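Local coordinates for flagellar brake protein YcgR (Escherichia coli K-12, PDB 5Y6G) that binds cyclic di-GMP through its PilZ domain, the part described here, and acts as a flagellar brake by engaging components of the motor and slowing it, at residues Thr21-Asn26 against Pro50-Glu55; Gly56-Gln61 against Asp75-Ser80; Ile81-Val86 against Thr93-Arg98. One frame throughout, in Å; residues are numbered along the deposited sequence.

Interaction 1 of 3, residues Thr21-Asn26 against Pro50-Glu55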
loop_
_atom_site.group_PDB
_atom_site.type_symbol
_atom_site.label_atom_id
_atom_site.label_comp_id
_atom_site.label_asym_id
_atom_site.label_seq_id
_atom_site.Cartn_x
_atom_site.Cartn_y
_atom_site.Cartn_z
ATOM N N THR A 21 -4.665 8.174 -5.927
ATOM C CA THR A 21 -3.863 9.296 -6.391
ATOM C C THR A 21 -4.233 9.572 -7.840
ATOM O O THR A 21 -4.815 8.724 -8.522
ATOM C CB THR A 21 -2.361 9.017 -6.246
ATOM O OG1 THR A 21 -1.611 10.158 -6.682
ATOM C CG2 THR A 21 -1.955 7.803 -7.071
ATOM N N LYS A 22 -3.908 10.774 -8.299
ATOM C CA LYS A 22 -4.240 11.198 -9.652
ATOM C C LYS A 22 -3.060 10.964 -10.588
ATOM O O LYS A 22 -1.896 11.056 -10.188
ATOM C CB LYS A 22 -4.647 12.673 -9.678
ATOM C CG LYS A 22 -5.859 12.997 -8.823
ATOM C CD LYS A 22 -6.251 14.461 -8.953
ATOM C CE LYS A 22 -6.690 14.791 -10.369
ATOM N NZ LYS A 22 -7.907 14.030 -10.758
ATOM N N LEU A 23 -3.377 10.647 -11.838
ATOM C CA LEU A 23 -2.376 10.420 -12.867
ATOM C C LEU A 23 -2.247 11.652 -13.756
ATOM O O LEU A 23 -3.021 12.606 -13.662
ATOM C CB LEU A 23 -2.734 9.186 -13.701
ATOM C CG LEU A 23 -2.819 7.853 -12.954
ATOM C CD1 LEU A 23 -3.057 6.710 -13.930
ATOM C CD2 LEU A 23 -1.555 7.608 -12.151
ATOM N N ALA A 24 -1.244 11.620 -14.636
ATOM C CA ALA A 24 -1.006 12.762 -15.515
ATOM C C ALA A 24 -2.182 13.014 -16.449
ATOM O O ALA A 24 -2.404 14.156 -16.870
ATOM C CB ALA A 24 0.275 12.554 -16.317
ATOM N N ASP A 25 -2.948 11.977 -16.778
ATOM C CA ASP A 25 -4.136 12.134 -17.603
ATOM C C ASP A 25 -5.349 12.591 -16.800
ATOM O O ASP A 25 -6.448 12.670 -17.359
ATOM C CB ASP A 25 -4.437 10.821 -18.340
ATOM C CG ASP A 25 -4.840 9.698 -17.403
ATOM O OD1 ASP A 25 -5.187 8.607 -17.902
ATOM O OD2 ASP A 25 -4.825 9.907 -16.171
ATOM N N ASN A 26 -5.165 12.889 -15.513
ATOM C CA ASN A 26 -6.180 13.406 -14.594
ATOM C C ASN A 26 -7.151 12.325 -14.130
ATOM O O ASN A 26 -8.135 12.646 -13.446
ATOM C CB ASN A 26 -6.966 14.573 -15.199
ATOM C CG ASN A 26 -7.305 15.635 -14.174
ATOM O OD1 ASN A 26 -6.675 15.719 -13.121
ATOM N ND2 ASN A 26 -8.301 16.454 -14.478
ATOM N N PRO A 50 -3.120 0.328 -15.828
ATOM C CA PRO A 50 -3.251 1.222 -16.982
ATOM C C PRO A 50 -1.902 1.420 -17.654
ATOM O O PRO A 50 -0.848 1.331 -17.018
ATOM C CB PRO A 50 -3.776 2.526 -16.367
ATOM C CG PRO A 50 -3.400 2.444 -14.916
ATOM C CD PRO A 50 -3.475 0.990 -14.563
ATOM N N ALA A 51 -1.941 1.679 -18.963
ATOM C CA ALA A 51 -0.700 1.864 -19.710
ATOM C C ALA A 51 0.136 2.996 -19.124
ATOM O O ALA A 51 1.371 2.932 -19.124
ATOM C CB ALA A 51 -1.008 2.128 -21.184
ATOM N N GLU A 52 -0.520 4.040 -18.613
ATOM C CA GLU A 52 0.214 5.157 -18.027
ATOM C C GLU A 52 1.085 4.703 -16.862
ATOM O O GLU A 52 2.227 5.155 -16.716
ATOM C CB GLU A 52 -0.762 6.242 -17.570
ATOM C CG GLU A 52 -0.079 7.485 -17.032
ATOM C CD GLU A 52 -0.553 8.749 -17.716
ATOM O OE1 GLU A 52 -1.781 8.963 -17.794
ATOM O OE2 GLU A 52 0.304 9.521 -18.191
ATOM N N LEU A 53 0.565 3.809 -16.026
ATOM C CA LEU A 53 1.285 3.386 -14.831
ATOM C C LEU A 53 2.519 2.576 -15.209
ATOM O O LEU A 53 2.437 1.625 -15.992
ATOM C CB LEU A 53 0.367 2.566 -13.925
ATOM C CG LEU A 53 0.866 2.242 -12.515
ATOM C CD1 LEU A 53 1.018 3.507 -11.686
ATOM C CD2 LEU A 53 -0.074 1.266 -11.828
ATOM N N GLN A 54 3.664 2.955 -14.650
ATOM C CA GLN A 54 4.904 2.217 -14.858
ATOM C C GLN A 54 5.920 2.682 -13.823
ATOM O O GLN A 54 5.741 3.708 -13.161
ATOM C CB GLN A 54 5.448 2.391 -16.277
ATOM C CG GLN A 54 5.665 3.833 -16.696
ATOM C CD GLN A 54 6.362 3.940 -18.038
ATOM O OE1 GLN A 54 7.395 3.310 -18.265
ATOM N NE2 GLN A 54 5.797 4.736 -18.936
ATOM N N GLU A 55 6.993 1.906 -13.694
ATOM C CA GLU A 55 7.994 2.160 -12.672
ATOM C C GLU A 55 8.771 3.435 -12.985
ATOM O O GLU A 55 9.023 3.769 -14.145
ATOM C CB GLU A 55 8.943 0.967 -12.563
ATOM C CG GLU A 55 8.229 -0.379 -12.637
ATOM C CD GLU A 55 9.183 -1.557 -12.616
ATOM O OE1 GLU A 55 8.703 -2.708 -12.526
ATOM O OE2 GLU A 55 10.411 -1.336 -12.689
#
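Carboxylate oxygen OE1 of Glu-52 carries this contact: it takes a weak hydrogen bond from the backbone N of Asp-25 at 3.4 Å while lying against the side chain of the same residue, 3.2 Å from Asp-25 CG. The Glu-52 carboxylate, turned 85° to that of Asp-25, brings OE1 over the flat face of the Asp-25 carboxylate, above CG. Both groups are acceptors, and the 3.4 Å between Asp-25 OD1 and Glu-52 OE1 is a close approach of like charges rather than a bond; it would tend to favour uptake of a proton by one of them. Asp-25 has a mate of its own, since its OD2 is hydrogen-bonded to Ser-27 OG. Glu-52 gets across by a bend at its second torsion (127°), which also lays OE2 beside the methyl of Ala-24, 3.6 Å from its CB.

The setting is one end of the PilZ beta barrel. Strand 18-22 gives way to a type I turn from Leu-23 to Asn-26, closed by the bond from Asn-26 N to Leu-23 O at 2.8 Å, and Lys-22 NZ braces the turn by reaching Asn-26 O at 3.0 Å from above the carbonyl plane. Pro-50 to Glu-55 belong to the loop between strands 40-45 and 58-65. With an alanine in place of Glu-52, the Asp-25 N-H would probably lose this weak acceptor, and a gap would open beside the Ala-24 methyl and the Asp-25 carboxylate.

Deeper in, Leu-23 CD1 approaches Pro-50 CG at 4.4 Å, a loose apolar touch beneath the acidic pair. Leu-23 and Leu-53 both rest on Phe-59 of strand 58-65, and Leu-53 also touches Leu-29, Leu-45 and Leu-78.

Interaction 2 of 3, residues Gly56-Gln61 against Asp75-Ser80. With C2E (9,9'-[(2R,3R,3aS,5S,7aR,9R,10R,10aS,12S,14aR)-3,5,10,12-tetrahydroxy-5,12-dioxidooctahydro-2H,7H-difuro[3,2-d:3',2'-j][1,3,7,9,2,8]tetraoxadiphosphacyclododecine-2,9-diyl]bis(2-amino-1,9-dihydro-6H-purin-6-one)), chain B.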
loop_
_atom_site.group_PDB
_atom_site.type_symbol
_atom_site.label_atom_id
_atom_site.label_comp_id
_atom_site.label_asym_id
_atom_site.label_seq_id
_atom_site.Cartn_x
_atom_site.Cartn_y
_atom_site.Cartn_z
ATOM N N GLY A 56 9.149 4.150 -11.927
ATOM C CA GLY A 56 9.813 5.427 -12.035
ATOM C C GLY A 56 8.910 6.622 -11.814
ATOM O O GLY A 56 9.413 7.729 -11.588
ATOM N N MET A 57 7.594 6.431 -11.876
ATOM C CA MET A 57 6.677 7.535 -11.635
ATOM C C MET A 57 6.786 8.010 -10.191
ATOM O O MET A 57 7.014 7.219 -9.273
ATOM C CB MET A 57 5.243 7.107 -11.946
ATOM C CG MET A 57 4.996 6.822 -13.417
ATOM S SD MET A 57 3.325 6.224 -13.747
ATOM C CE MET A 57 2.330 7.598 -13.168
ATOM N N ARG A 58 6.632 9.317 -9.997
ATOM C CA ARG A 58 6.663 9.926 -8.678
ATOM C C ARG A 58 5.302 10.538 -8.386
ATOM O O ARG A 58 4.702 11.182 -9.252
ATOM C CB ARG A 58 7.761 10.992 -8.581
ATOM C CG ARG A 58 9.107 10.525 -9.112
ATOM C CD ARG A 58 10.256 11.247 -8.428
ATOM N NE ARG A 58 11.089 11.990 -9.370
ATOM C CZ ARG A 58 12.113 11.467 -10.037
ATOM N NH1 ARG A 58 12.433 10.191 -9.875
ATOM N NH2 ARG A 58 12.816 12.222 -10.872
ATOM N N PHE A 59 4.814 10.330 -7.166
ATOM C CA PHE A 59 3.469 10.735 -6.783
ATOM C C PHE A 59 3.534 11.701 -5.611
ATOM O O PHE A 59 4.317 11.500 -4.676
ATOM C CB PHE A 59 2.613 9.520 -6.420
ATOM C CG PHE A 59 2.410 8.562 -7.561
ATOM C CD1 PHE A 59 1.335 8.703 -8.422
ATOM C CD2 PHE A 59 3.299 7.521 -7.774
ATOM C CE1 PHE A 59 1.148 7.823 -9.473
ATOM C CE2 PHE A 59 3.117 6.637 -8.821
ATOM C CZ PHE A 59 2.040 6.788 -9.672
ATOM N N ALA A 60 2.704 12.740 -5.661
ATOM C CA ALA A 60 2.611 13.730 -4.598
ATOM C C ALA A 60 1.374 13.465 -3.751
ATOM O O ALA A 60 0.254 13.441 -4.271
ATOM C CB ALA A 60 2.560 15.146 -5.173
ATOM N N GLN A 61 1.582 13.258 -2.453
ATOM C CA GLN A 61 0.501 13.159 -1.476
ATOM C C GLN A 61 -0.529 12.104 -1.882
ATOM O O GLN A 61 -1.698 12.396 -2.141
ATOM C CB GLN A 61 -0.162 14.522 -1.268
ATOM C CG GLN A 61 0.796 15.615 -0.819
ATOM C CD GLN A 61 1.491 15.290 0.493
ATOM O OE1 GLN A 61 0.889 15.366 1.564
ATOM N NE2 GLN A 61 2.767 14.928 0.414
ATOM N N ASP A 75 4.122 11.469 -0.173
ATOM C CA ASP A 75 4.828 11.397 -1.438
ATOM C C ASP A 75 5.526 10.047 -1.548
ATOM O O ASP A 75 5.984 9.477 -0.552
ATOM C CB ASP A 75 5.842 12.537 -1.567
ATOM C CG ASP A 75 5.215 13.903 -1.362
ATOM O OD1 ASP A 75 5.871 14.775 -0.752
ATOM O OD2 ASP A 75 4.059 14.097 -1.795
ATOM N N ALA A 76 5.588 9.524 -2.769
ATOM C CA ALA A 76 6.205 8.223 -2.980
ATOM C C ALA A 76 6.623 8.088 -4.435
ATOM O O ALA A 76 6.088 8.759 -5.320
ATOM C CB ALA A 76 5.259 7.082 -2.587
ATOM N N GLN A 77 7.591 7.207 -4.664
ATOM C CA GLN A 77 8.030 6.832 -6.000
ATOM C C GLN A 77 7.665 5.377 -6.246
ATOM O O GLN A 77 7.986 4.506 -5.432
ATOM C CB GLN A 77 9.539 7.031 -6.169
ATOM C CG GLN A 77 10.081 6.502 -7.495
ATOM C CD GLN A 77 11.529 6.890 -7.733
ATOM O OE1 GLN A 77 11.815 7.807 -8.500
ATOM N NE2 GLN A 77 12.450 6.189 -7.081
ATOM N N LEU A 78 6.994 5.120 -7.363
ATOM C CA LEU A 78 6.688 3.752 -7.763
ATOM C C LEU A 78 7.974 3.056 -8.190
ATOM O O LEU A 78 8.555 3.389 -9.228
ATOM C CB LEU A 78 5.661 3.752 -8.890
ATOM C CG LEU A 78 5.312 2.365 -9.429
ATOM C CD1 LEU A 78 4.827 1.468 -8.303
ATOM C CD2 LEU A 78 4.265 2.474 -10.523
ATOM N N ILE A 79 8.420 2.088 -7.392
ATOM C CA ILE A 79 9.692 1.420 -7.649
ATOM C C ILE A 79 9.538 0.180 -8.528
ATOM O O ILE A 79 10.411 -0.097 -9.358
ATOM C CB ILE A 79 10.380 1.058 -6.320
ATOM C CG1 ILE A 79 10.756 2.323 -5.553
ATOM C CG2 ILE A 79 11.612 0.207 -6.571
ATOM C CD1 ILE A 79 11.662 3.251 -6.329
ATOM N N SER A 80 8.457 -0.580 -8.372
ATOM C CA SER A 80 8.335 -1.833 -9.104
ATOM C C SER A 80 6.871 -2.227 -9.234
ATOM O O SER A 80 6.085 -2.046 -8.300
ATOM C CB SER A 80 9.119 -2.953 -8.410
ATOM O OG SER A 80 9.173 -4.111 -9.221
HETATM P P1 C2E B . 6.498 -9.737 -0.924
HETATM O O2P C2E B . 7.174 -8.974 0.314
HETATM O O1P C2E B . 5.028 -9.802 -0.734
HETATM O "O5'" C2E B . 6.846 -8.984 -2.299
HETATM C "C5'" C2E B . 6.312 -9.408 -3.548
HETATM C "C4'" C2E B . 7.036 -8.727 -4.712
HETATM O "O4'" C2E B . 6.977 -7.302 -4.588
HETATM C "C3'" C2E B . 8.534 -9.063 -4.725
HETATM O "O3'" C2E B . 8.803 -10.327 -5.333
HETATM C "C2'" C2E B . 9.080 -7.901 -5.568
HETATM O "O2'" C2E B . 8.905 -8.137 -6.966
HETATM C "C1'" C2E B . 8.192 -6.739 -5.106
HETATM N N9 C2E B . 8.908 -6.001 -4.066
HETATM C C8 C2E B . 8.678 -6.058 -2.722
HETATM N N7 C2E B . 9.504 -5.267 -2.106
HETATM C C5 C2E B . 10.309 -4.658 -3.010
HETATM C C6 C2E B . 11.365 -3.725 -2.911
HETATM O O6 C2E B . 11.723 -3.296 -1.825
HETATM N N1 C2E B . 11.966 -3.320 -4.051
HETATM C C2 C2E B . 11.558 -3.807 -5.259
HETATM N N2 C2E B . 12.190 -3.375 -6.398
HETATM N N3 C2E B . 10.578 -4.678 -5.362
HETATM C C4 C2E B . 9.936 -5.123 -4.274
HETATM P P11 C2E B . 10.121 -11.177 -4.979
HETATM O O21 C2E B . 11.406 -10.211 -5.050
HETATM O O11 C2E B . 10.258 -12.280 -5.957
HETATM O O5A C2E B . 9.992 -11.775 -3.490
HETATM C C5A C2E B . 8.983 -12.723 -3.155
HETATM C C4A C2E B . 8.828 -12.827 -1.637
HETATM O O4A C2E B . 10.063 -13.219 -1.032
HETATM C C3A C2E B . 8.483 -11.481 -0.995
HETATM O O3A C2E B . 7.081 -11.235 -1.012
HETATM C C2A C2E B . 8.964 -11.693 0.445
HETATM O O2A C2E B . 7.984 -12.408 1.204
HETATM C C1A C2E B . 10.216 -12.545 0.224
HETATM N N91 C2E B . 11.387 -11.669 0.178
HETATM C C81 C2E B . 12.061 -11.296 -0.948
HETATM N N71 C2E B . 13.046 -10.512 -0.628
HETATM C C51 C2E B . 13.060 -10.329 0.714
HETATM C C61 C2E B . 13.886 -9.595 1.596
HETATM O O61 C2E B . 14.827 -8.939 1.177
HETATM N N11 C2E B . 13.609 -9.635 2.915
HETATM C C21 C2E B . 12.557 -10.369 3.374
HETATM N N21 C2E B . 12.307 -10.388 4.723
HETATM N N31 C2E B . 11.781 -11.061 2.568
HETATM C C41 C2E B . 11.996 -11.066 1.246
#
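With Arg-58 CG anti to its carbonyl carbon (chi1 -48°) and Gln-77 CG anti to its backbone N (chi1 173°), the two side chains run side by side in one direction from the same face of the sheet. Arg-58 bends further out so that NH1 meets Gln-77 OE1 at 2.8 Å, the oxygen lying in the guanidinium plane and the donor nearly along the C=O axis.

On the other face, Phe-59 and Leu-78 lie alongside each other, and the phenyl ring receives Leu-78 CB at its edge, 3.8 Å from CE2. Between the faces runs regular antiparallel pairing, with Phe-59 and Ala-76 a hydrogen-bonded pair: Phe-59 N reaches Ala-76 O at 2.7 Å. Gly-56 N extends the bonding to Leu-78 O; its positive phi (101°) would press a CB against the preceding carbonyl oxygen, so a glycine fits here.

At the far end Asp-75 OD2 is gripped twice by Gln-61, by the backbone N at 2.7 Å almost in line with the C-O bond and by NE2, also 2.7 Å away, from above the carboxylate plane; OD1 is held by Asn-105.

Ile-79 and Ser-80 both face Ser-100 in a classic beta bulge, and Ile-79 CG2 lies 3.6 Å from guanine N2 of C2E. In the PilZ barrel, strand 58-65 of this hairpin pairs outward with strand 18-22, and strand 71-87 with strand 93-104.

Interaction 3 of 3, residues Ile81-Val86 against Thr93-Arg98. With C2E (9,9'-[(2R,3R,3aS,5S,7aR,9R,10R,10aS,12S,14aR)-3,5,10,12-tetrahydroxy-5,12-dioxidooctahydro-2H,7H-difuro[3,2-d:3',2'-j][1,3,7,9,2,8]tetraoxadiphosphacyclododecine-2,9-diyl]bis(2-amino-1,9-dihydro-6H-purin-6-one)), chain B.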
loop_
_atom_site.group_PDB
_atom_site.type_symbol
_atom_site.label_atom_id
_atom_site.label_comp_id
_atom_site.label_asym_id
_atom_site.label_seq_id
_atom_site.Cartn_x
_atom_site.Cartn_y
_atom_site.Cartn_z
ATOM N N ILE A 81 6.518 -2.764 -10.400
ATOM C CA ILE A 81 5.218 -3.381 -10.638
ATOM C C ILE A 81 5.448 -4.875 -10.812
ATOM O O ILE A 81 6.140 -5.300 -11.746
ATOM C CB ILE A 81 4.517 -2.790 -11.871
ATOM C CG1 ILE A 81 4.365 -1.274 -11.734
ATOM C CG2 ILE A 81 3.155 -3.444 -12.075
ATOM C CD1 ILE A 81 3.744 -0.617 -12.947
ATOM N N SER A 82 4.878 -5.674 -9.912
ATOM C CA SER A 82 5.036 -7.121 -9.994
ATOM C C SER A 82 3.678 -7.807 -10.056
ATOM O O SER A 82 2.643 -7.141 -10.161
ATOM C CB SER A 82 5.852 -7.640 -8.807
ATOM O OG SER A 82 5.250 -7.280 -7.575
ATOM N N GLU A 83 3.671 -9.134 -9.997
ATOM C CA GLU A 83 2.453 -9.923 -10.106
ATOM C C GLU A 83 2.178 -10.642 -8.794
ATOM O O GLU A 83 3.047 -11.348 -8.273
ATOM C CB GLU A 83 2.560 -10.940 -11.244
ATOM C CG GLU A 83 2.658 -10.322 -12.624
ATOM C CD GLU A 83 2.619 -11.363 -13.722
ATOM O OE1 GLU A 83 3.210 -12.446 -13.532
ATOM O OE2 GLU A 83 1.986 -11.103 -14.768
ATOM N N ARG A 84 0.972 -10.460 -8.264
ATOM C CA ARG A 84 0.490 -11.248 -7.138
ATOM C C ARG A 84 -0.505 -12.278 -7.649
ATOM O O ARG A 84 -1.418 -11.942 -8.409
ATOM C CB ARG A 84 -0.163 -10.371 -6.071
ATOM C CG ARG A 84 -0.883 -11.179 -5.010
ATOM C CD ARG A 84 -1.279 -10.333 -3.821
ATOM N NE ARG A 84 -2.166 -11.068 -2.924
ATOM C CZ ARG A 84 -3.475 -11.199 -3.118
ATOM N NH1 ARG A 84 -4.051 -10.647 -4.178
ATOM N NH2 ARG A 84 -4.206 -11.886 -2.253
ATOM N N LYS A 85 -0.326 -13.527 -7.232
ATOM C CA LYS A 85 -1.129 -14.639 -7.713
ATOM C C LYS A 85 -1.794 -15.340 -6.539
ATOM O O LYS A 85 -1.132 -15.662 -5.547
ATOM C CB LYS A 85 -0.269 -15.628 -8.506
ATOM C CG LYS A 85 0.282 -15.058 -9.800
ATOM C CD LYS A 85 1.276 -16.009 -10.440
ATOM C CE LYS A 85 1.872 -15.416 -11.706
ATOM N NZ LYS A 85 2.985 -16.251 -12.234
ATOM N N VAL A 86 -3.104 -15.564 -6.654
ATOM C CA VAL A 86 -3.860 -16.355 -5.696
ATOM C C VAL A 86 -4.623 -17.420 -6.471
ATOM O O VAL A 86 -4.816 -17.323 -7.684
ATOM C CB VAL A 86 -4.835 -15.502 -4.858
ATOM C CG1 VAL A 86 -4.214 -14.157 -4.526
ATOM C CG2 VAL A 86 -6.159 -15.330 -5.589
ATOM N N THR A 93 -5.916 -19.597 -11.235
ATOM C CA THR A 93 -4.873 -18.683 -10.792
ATOM C C THR A 93 -5.181 -17.286 -11.319
ATOM O O THR A 93 -5.251 -17.076 -12.534
ATOM C CB THR A 93 -3.500 -19.155 -11.269
ATOM O OG1 THR A 93 -3.457 -19.136 -12.701
ATOM C CG2 THR A 93 -3.229 -20.568 -10.782
ATOM N N ILE A 94 -5.362 -16.337 -10.406
ATOM C CA ILE A 94 -5.731 -14.968 -10.747
ATOM C C ILE A 94 -4.522 -14.073 -10.510
ATOM O O ILE A 94 -4.005 -13.998 -9.388
ATOM C CB ILE A 94 -6.942 -14.488 -9.933
ATOM C CG1 ILE A 94 -8.137 -15.408 -10.183
ATOM C CG2 ILE A 94 -7.287 -13.047 -10.287
ATOM C CD1 ILE A 94 -8.466 -15.589 -11.648
ATOM N N THR A 95 -4.075 -13.396 -11.564
ATOM C CA THR A 95 -2.962 -12.458 -11.487
ATOM C C THR A 95 -3.484 -11.029 -11.418
ATOM O O THR A 95 -4.423 -10.662 -12.131
ATOM C CB THR A 95 -2.032 -12.611 -12.692
ATOM O OG1 THR A 95 -1.444 -13.918 -12.686
ATOM C CG2 THR A 95 -0.927 -11.568 -12.644
ATOM N N THR A 96 -2.868 -10.225 -10.554
ATOM C CA THR A 96 -3.226 -8.824 -10.391
ATOM C C THR A 96 -1.966 -8.038 -10.061
ATOM O O THR A 96 -1.049 -8.579 -9.432
ATOM C CB THR A 96 -4.283 -8.625 -9.294
ATOM O OG1 THR A 96 -3.868 -9.292 -8.095
ATOM C CG2 THR A 96 -5.629 -9.182 -9.741
ATOM N N PRO A 97 -1.893 -6.770 -10.466
ATOM C CA PRO A 97 -0.637 -6.020 -10.316
ATOM C C PRO A 97 -0.338 -5.677 -8.864
ATOM O O PRO A 97 -1.217 -5.252 -8.110
ATOM C CB PRO A 97 -0.877 -4.751 -11.146
ATOM C CG PRO A 97 -2.096 -5.036 -11.980
ATOM C CD PRO A 97 -2.915 -5.999 -11.191
ATOM N N ARG A 98 0.926 -5.850 -8.486
ATOM C CA ARG A 98 1.426 -5.496 -7.165
ATOM C C ARG A 98 2.357 -4.299 -7.295
ATOM O O ARG A 98 3.287 -4.313 -8.109
ATOM C CB ARG A 98 2.153 -6.681 -6.520
ATOM C CG ARG A 98 3.147 -6.303 -5.423
ATOM C CD ARG A 98 2.455 -5.694 -4.209
ATOM N NE ARG A 98 3.419 -5.218 -3.214
ATOM C CZ ARG A 98 4.053 -6.007 -2.354
ATOM N NH1 ARG A 98 3.834 -7.315 -2.372
ATOM N NH2 ARG A 98 4.909 -5.495 -1.481
HETATM P P1 C2E B . 6.498 -9.737 -0.924
HETATM O O2P C2E B . 7.174 -8.974 0.314
HETATM O O1P C2E B . 5.028 -9.802 -0.734
HETATM O "O5'" C2E B . 6.846 -8.984 -2.299
HETATM C "C5'" C2E B . 6.312 -9.408 -3.548
HETATM C "C4'" C2E B . 7.036 -8.727 -4.712
HETATM O "O4'" C2E B . 6.977 -7.302 -4.588
HETATM C "C3'" C2E B . 8.534 -9.063 -4.725
HETATM O "O3'" C2E B . 8.803 -10.327 -5.333
HETATM C "C2'" C2E B . 9.080 -7.901 -5.568
HETATM O "O2'" C2E B . 8.905 -8.137 -6.966
HETATM C "C1'" C2E B . 8.192 -6.739 -5.106
HETATM N N9 C2E B . 8.908 -6.001 -4.066
HETATM C C8 C2E B . 8.678 -6.058 -2.722
HETATM N N7 C2E B . 9.504 -5.267 -2.106
HETATM C C5 C2E B . 10.309 -4.658 -3.010
HETATM C C6 C2E B . 11.365 -3.725 -2.911
HETATM O O6 C2E B . 11.723 -3.296 -1.825
HETATM N N1 C2E B . 11.966 -3.320 -4.051
HETATM C C2 C2E B . 11.558 -3.807 -5.259
HETATM N N2 C2E B . 12.190 -3.375 -6.398
HETATM N N3 C2E B . 10.578 -4.678 -5.362
HETATM C C4 C2E B . 9.936 -5.123 -4.274
HETATM P P11 C2E B . 10.121 -11.177 -4.979
HETATM O O21 C2E B . 11.406 -10.211 -5.050
HETATM O O11 C2E B . 10.258 -12.280 -5.957
HETATM O O5A C2E B . 9.992 -11.775 -3.490
HETATM C C5A C2E B . 8.983 -12.723 -3.155
HETATM C C4A C2E B . 8.828 -12.827 -1.637
HETATM O O4A C2E B . 10.063 -13.219 -1.032
HETATM C C3A C2E B . 8.483 -11.481 -0.995
HETATM O O3A C2E B . 7.081 -11.235 -1.012
HETATM C C2A C2E B . 8.964 -11.693 0.445
HETATM O O2A C2E B . 7.984 -12.408 1.204
HETATM C C1A C2E B . 10.216 -12.545 0.224
HETATM N N91 C2E B . 11.387 -11.669 0.178
HETATM C C81 C2E B . 12.061 -11.296 -0.948
HETATM N N71 C2E B . 13.046 -10.512 -0.628
HETATM C C51 C2E B . 13.060 -10.329 0.714
HETATM C C61 C2E B . 13.886 -9.595 1.596
HETATM O O61 C2E B . 14.827 -8.939 1.177
HETATM N N11 C2E B . 13.609 -9.635 2.915
HETATM C C21 C2E B . 12.557 -10.369 3.374
HETATM N N21 C2E B . 12.307 -10.388 4.723
HETATM N N31 C2E B . 11.781 -11.061 2.568
HETATM C C41 C2E B . 11.996 -11.066 1.246
HETATM O O HOH W 1 5.834 -4.638 -6.861
#
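Backbone bonding between Ser-82 and Arg-98 starts a regular antiparallel pairing: Ser-82 N reaches Arg-98 O at 2.8 Å and Arg-98 N returns to Ser-82 O. Arg-84 with Thr-96 and Val-86 with Ile-94 repeat the reciprocal pattern, and CA-H...O contacts fill the positions between, as from Lys-85 CA to Ile-94 O.

Apolar and mixed touches flank these bonds. Thr-95 sits between two outward chains, its methyl CG2 3.6 Å from Glu-83 OE2 and its OG1 against the extended aliphatic part of Lys-85. On the face with Ser-82 and Arg-98, Arg-84 lies alongside Thr-96, and Val-86 CG1 leans over the guanidinium of Arg-84 near its rim. Ile-81 CG2 approaches Pro-97 CB.

Strands 71-87 and 93-104 form a hairpin of the PilZ barrel that projects beside the cyclic di-GMP site; Pro-97 bonds through its backbone to Leu-45 of strand 40-45.

Polar side chains make the ligand end. Ser-82 OG rests 3.2 Å from Arg-98 CG, and a water bridges it to the backbone, 2.8 Å from Ser-82 OG and donating to Arg-98 O at 2.9 Å. A bend at the second torsion of Arg-98 (66°) swings its chain toward the nucleotide. There NH1 donates to phosphate oxygen O1P of C2E at 3.2 Å, in the guanidinium plane, while sugar oxygen O4' of C2E lies over the centre of one face, 3.8 Å above it. NH2 bonds O6 of a second C2E and forms a long, weak ion pair with Asp-35. Arg-4 and Arg-8, of the RxxxR motif of PilZ domains, also bond cyclic di-GMP, as does Arg-3.

Overall arrangement
All three contacts belong to one closed antiparallel barrel and follow one another along the chain. Interactions 2 and 3 share strand 71-87: their centres lie about 20 Å apart, yet their segments join at Ser-80 and Ile-81, where the strand passes the bound cyclic di-GMP that both touch. Interaction 1 stands at a barrel end, its centre about 11 Å from that of interaction 2 and about 19 Å from that of interaction 3. The loop 50-55 ties it to both: Gln-54 O packs on Leu-78 CD2 at 3.3 Å, and Glu-55 OE1 takes a hydrogen bond from Ile-81 N at 3.0 Å.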